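Local coordinates for single-stranded DNA-binding protein WHY3, chloroplastic (Arabidopsis thaliana, PDB 4KOQ) that binds single-stranded DNA as a homotetramer, safeguarding plastid genome stability against illegitimate recombination and repressing the kinesin gene KP1 in the nucleus, at the interface of chains A and B. Sequence-based numbering; all coordinates share one arbitrary frame. Chains: chain A/B, Single-stranded DNA-binding protein WHY3, chloroplastic.

Contact 1 and contact 2 are neighbouring patches of one subunit interface in the WHY3 homotetramer, their C-alpha centres about 10 Å apart. Helix 141-158 of chain B runs through both, giving its first turns to contact 1 and its later turns to contact 2, and B:Ser149 and B:His13 take part in each. Chain A answers with helix 72-79 and A:Leu155 in contact 1, then with A:Pro156 and the segment that follows in contact 2. Helix 141-158 of either chain therefore contributes, but with different residues, in keeping with an interface that is not an exact two-fold.

Contact 1: the interface of chains A and B. Residues chain A 72-73, 76-77, 79-80, 155; chain B 13, 142-143, 145-146, 149.
Helix-on-helix packing between two Whirly subunits makes this contact: the start of helix 141-158 of chain B lies against the short helix 72-79 of chain A. Within this patch no nitrogen or oxygen of one chain is within bonding distance of the other, so direct contact rests on shape. The small side chains of B:Ala142 and B:Ala145 permit close approach to the backbone of chain A. The B:Ala142 methyl CB meets the amide N of A:Asn77 at 3.5 Å, and the B:Ala145 CB touches the carbonyl O of A:Gly76 at 3.4 Å. B:Val146, a turn after B:Ala142, uses both branches. Its CG1, anti to the backbone N (chi1 173°), meets A:Val72 CG1 at 3.7 Å, the two side chains crossing at about a right angle; its CG2 presses on the carbonyl O of A:Val72 and on the CA of A:Gly76, whose lack of a side chain keeps this surface low.

At the rim, A:Thr73 and B:Glu143 lie side by side, pointing the same way. The methyl CG2 of A:Thr73 rests 3.9 Å from B:Glu143 CG, while its hydroxyl OG1, anti to the carbonyl carbon (chi1 -61°), joins a water 3.2 Å away that also contacts the B:Glu143 carboxylate OE2. This bridge adds a polar link at the margin of the apolar patch.

A:Ser80 closes the C-terminal end of helix 72-79. With chi1 at 56°, its OG sits between its own N and carbonyl carbon and donates to A:Gly76 O at 2.9 Å, in the carbonyl plane on a lone pair; a longer, less well directed bond to A:Asn77 O comes from above that carbonyl's plane, off its lone pair. The hydroxyl is thus tied within chain A, and CB is turned to the B:Ala145 methyl. A:Leu155 CD1 packs against B:Ser149 CB at 3.8 Å, with OG alongside in van der Waals contact. In the fold, helix 72-79 follows strand 66-70, and helix 141-158 follows strand 131-140.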
# COMPACT_ATOMS: atom_id res chain seq x y z
N VAL A 72 -15.05 -1.64 -9.17
CA VAL A 72 -13.60 -1.85 -9.12
C VAL A 72 -12.87 -1.28 -10.34
O VAL A 72 -11.84 -0.63 -10.19
CB VAL A 72 -13.35 -3.36 -8.95
CG1 VAL A 72 -11.97 -3.74 -9.29
CG2 VAL A 72 -13.73 -3.77 -7.52
N THR A 73 -13.36 -1.54 -11.55
CA THR A 73 -12.68 -1.05 -12.76
C THR A 73 -12.70 0.47 -12.80
O THR A 73 -11.73 1.09 -13.14
CB THR A 73 -13.32 -1.62 -14.04
OG1 THR A 73 -13.21 -3.04 -14.02
CG2 THR A 73 -12.63 -1.09 -15.29
N GLY A 76 -10.24 1.77 -10.66
CA GLY A 76 -8.98 1.72 -11.36
C GLY A 76 -8.74 2.89 -12.31
O GLY A 76 -7.61 3.40 -12.41
N ASN A 77 -9.79 3.33 -12.98
CA ASN A 77 -9.65 4.50 -13.82
C ASN A 77 -9.22 5.72 -13.03
O ASN A 77 -8.35 6.46 -13.45
CB ASN A 77 -10.96 4.80 -14.47
CG ASN A 77 -10.79 5.51 -15.78
OD1 ASN A 77 -9.85 6.30 -15.98
ND2 ASN A 77 -11.63 5.16 -16.72
N VAL A 79 -7.69 5.92 -10.11
CA VAL A 79 -6.36 5.90 -9.52
C VAL A 79 -5.26 5.97 -10.60
O VAL A 79 -4.09 6.10 -10.26
CB VAL A 79 -6.05 4.63 -8.61
CG1 VAL A 79 -6.94 4.61 -7.40
CG2 VAL A 79 -6.12 3.37 -9.39
N SER A 80 -5.61 5.91 -11.86
CA SER A 80 -4.61 6.00 -12.92
C SER A 80 -4.76 7.23 -13.79
O SER A 80 -4.13 7.30 -14.84
CB SER A 80 -4.63 4.76 -13.82
OG SER A 80 -5.87 4.52 -14.39
N LEU A 155 -9.19 -1.56 -2.87
CA LEU A 155 -9.36 -2.42 -4.03
C LEU A 155 -9.17 -3.93 -3.75
O LEU A 155 -10.00 -4.73 -4.15
CB LEU A 155 -8.47 -1.95 -5.17
CG LEU A 155 -9.00 -0.90 -6.15
CD1 LEU A 155 -7.88 -0.36 -7.03
CD2 LEU A 155 -10.09 -1.41 -7.02
N HIS B 13 -10.14 -13.00 -9.72
CA HIS B 13 -10.49 -11.73 -10.31
C HIS B 13 -10.52 -11.93 -11.81
O HIS B 13 -9.53 -12.35 -12.39
CB HIS B 13 -9.49 -10.67 -9.87
CG HIS B 13 -9.62 -9.37 -10.60
ND1 HIS B 13 -10.71 -8.54 -10.47
CD2 HIS B 13 -8.80 -8.78 -11.49
CE1 HIS B 13 -10.55 -7.48 -11.25
NE2 HIS B 13 -9.40 -7.61 -11.89
N ALA B 142 -7.36 1.21 -17.09
CA ALA B 142 -8.09 1.13 -15.82
C ALA B 142 -8.06 -0.28 -15.24
O ALA B 142 -7.85 -0.48 -14.05
CB ALA B 142 -9.51 1.55 -16.02
N GLU B 143 -8.24 -1.28 -16.10
CA GLU B 143 -8.18 -2.67 -15.65
C GLU B 143 -6.76 -3.03 -15.22
O GLU B 143 -6.55 -3.73 -14.23
CB GLU B 143 -8.68 -3.62 -16.77
CG GLU B 143 -10.16 -3.56 -17.01
CD GLU B 143 -10.61 -4.07 -18.39
OE1 GLU B 143 -9.78 -4.20 -19.32
OE2 GLU B 143 -11.81 -4.35 -18.51
N ALA B 145 -4.62 -0.96 -14.00
CA ALA B 145 -4.39 -0.29 -12.71
C ALA B 145 -4.93 -1.09 -11.51
O ALA B 145 -4.32 -1.07 -10.41
CB ALA B 145 -5.03 1.16 -12.71
N VAL B 146 -6.06 -1.75 -11.71
CA VAL B 146 -6.64 -2.63 -10.71
C VAL B 146 -5.62 -3.75 -10.45
O VAL B 146 -5.34 -4.08 -9.29
CB VAL B 146 -7.94 -3.24 -11.17
CG1 VAL B 146 -8.46 -4.31 -10.19
CG2 VAL B 146 -9.01 -2.15 -11.31
N SER B 149 -2.62 -2.46 -8.42
CA SER B 149 -2.98 -2.34 -7.02
C SER B 149 -3.05 -3.69 -6.32
O SER B 149 -2.48 -3.88 -5.23
CB SER B 149 -4.27 -1.53 -6.86
OG SER B 149 -4.82 -1.59 -5.55
O HOH W 1 -13.37 -4.94 -16.60

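Contact 2: the interface of chains A and B. Residues chain A 156, 159, 161; chain B 11, 13, 24, 149-150, 153.
The backbone of chain A leaves helix 141-158 at A:Ile159 (phi/psi -94°/4°) and turns into helix 161-165, bringing A:Trp161 against chain B. This helix-exit segment docks on the later turns of helix 141-158 of chain B and on the N-terminal part of chain B, the loop residue B:Val11 and strands 13-16 and 20-27, in an interface of the homotetramer. The A:Trp161 side chain has CG anti to the carbonyl carbon, and its indole N-H, NE1, donates to the carbonyl O of B:Val11 at 2.9 Å. The bond is bent at hydrogen (136°), yet the acceptor lies near the indole plane and the donor lies in the carbonyl plane, which helps fix the ring's rotation. The B:Ala150 methyl CB lies above the ring, over CZ3 at 3.8 Å, on the face that A:Ile159 CD1 also covers; at the in-plane edge CH2 meets B:Ile24 CG2.

A:Ile159 supports the indole from within its own chain, its CD1 lying 3.6 Å above the ring plane towards the rim. That same methyl touches B:Ala150 CB, while the other branch, CG2, faces ND1 of the B:His13 imidazole at 4.0 Å. An alanine in place of A:Trp161 would remove the indole and its N-H, and would probably leave the B:Val11 carbonyl without this partner and loosen packing at B:Ala150 and B:Ile24.

Further along, the B:Phe153 ring, with CG anti to the backbone N, offers a face to A:Pro156 in a CH-pi contact, the two side chains crossing obliquely. A:Pro156 CB sits over the middle of that ring, 3.5 Å from its centroid.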
# COMPACT_ATOMS: atom_id res chain seq x y z
N PRO A 156 -8.08 -4.31 -3.04
CA PRO A 156 -7.90 -5.74 -2.71
C PRO A 156 -8.99 -6.35 -1.85
O PRO A 156 -9.31 -7.53 -2.01
CB PRO A 156 -6.54 -5.78 -2.00
CG PRO A 156 -6.08 -4.41 -1.91
CD PRO A 156 -6.91 -3.50 -2.70
N ILE A 159 -12.21 -7.00 -4.17
CA ILE A 159 -12.09 -8.18 -5.02
C ILE A 159 -11.92 -9.48 -4.22
O ILE A 159 -11.74 -10.55 -4.79
CB ILE A 159 -10.98 -8.05 -6.05
CG1 ILE A 159 -9.62 -8.01 -5.39
CG2 ILE A 159 -11.20 -6.79 -6.90
CD1 ILE A 159 -8.42 -8.06 -6.39
N TRP A 161 -9.48 -10.36 -2.07
CA TRP A 161 -8.15 -10.88 -1.88
C TRP A 161 -7.69 -10.70 -0.44
O TRP A 161 -6.73 -11.32 -0.03
CB TRP A 161 -7.15 -10.27 -2.86
CG TRP A 161 -7.28 -10.86 -4.25
CD1 TRP A 161 -8.34 -11.52 -4.76
CD2 TRP A 161 -6.28 -10.86 -5.26
NE1 TRP A 161 -8.08 -11.90 -6.07
CE2 TRP A 161 -6.82 -11.51 -6.38
CE3 TRP A 161 -5.00 -10.35 -5.33
CZ2 TRP A 161 -6.09 -11.68 -7.55
CZ3 TRP A 161 -4.28 -10.51 -6.49
CH2 TRP A 161 -4.83 -11.19 -7.58
N VAL B 11 -11.76 -16.56 -4.93
CA VAL B 11 -11.83 -15.11 -5.14
C VAL B 11 -11.06 -14.69 -6.39
O VAL B 11 -10.40 -13.65 -6.42
CB VAL B 11 -11.29 -14.35 -3.89
CG1 VAL B 11 -12.26 -14.56 -2.68
CG2 VAL B 11 -9.90 -14.79 -3.53
N HIS B 13 -10.14 -13.00 -9.72
CA HIS B 13 -10.49 -11.73 -10.31
C HIS B 13 -10.52 -11.93 -11.81
O HIS B 13 -9.53 -12.35 -12.39
CB HIS B 13 -9.49 -10.67 -9.87
CG HIS B 13 -9.62 -9.37 -10.60
ND1 HIS B 13 -10.71 -8.54 -10.47
CD2 HIS B 13 -8.80 -8.78 -11.49
CE1 HIS B 13 -10.55 -7.48 -11.25
NE2 HIS B 13 -9.40 -7.61 -11.89
N ILE B 24 -7.64 -14.47 -12.59
CA ILE B 24 -6.41 -14.44 -11.82
C ILE B 24 -6.71 -14.79 -10.37
O ILE B 24 -7.50 -14.11 -9.71
CB ILE B 24 -5.77 -13.04 -11.84
CG1 ILE B 24 -5.56 -12.63 -13.30
CG2 ILE B 24 -4.46 -13.02 -11.10
CD1 ILE B 24 -5.06 -11.24 -13.48
N SER B 149 -2.62 -2.46 -8.42
CA SER B 149 -2.98 -2.34 -7.02
C SER B 149 -3.05 -3.69 -6.32
O SER B 149 -2.48 -3.88 -5.23
CB SER B 149 -4.27 -1.53 -6.86
OG SER B 149 -4.82 -1.59 -5.55
N ALA B 150 -3.74 -4.67 -6.95
CA ALA B 150 -3.91 -5.99 -6.37
C ALA B 150 -2.56 -6.72 -6.26
O ALA B 150 -2.32 -7.42 -5.28
CB ALA B 150 -4.87 -6.83 -7.22
N PHE B 153 -0.51 -5.21 -3.46
CA PHE B 153 -1.12 -5.73 -2.25
C PHE B 153 -0.64 -7.15 -1.92
O PHE B 153 -0.32 -7.48 -0.76
CB PHE B 153 -2.63 -5.70 -2.34
CG PHE B 153 -3.31 -6.54 -1.32
CD1 PHE B 153 -3.55 -6.03 -0.04
CD2 PHE B 153 -3.72 -7.83 -1.59
CE1 PHE B 153 -4.15 -6.80 0.91
CE2 PHE B 153 -4.33 -8.60 -0.61
CZ PHE B 153 -4.54 -8.08 0.64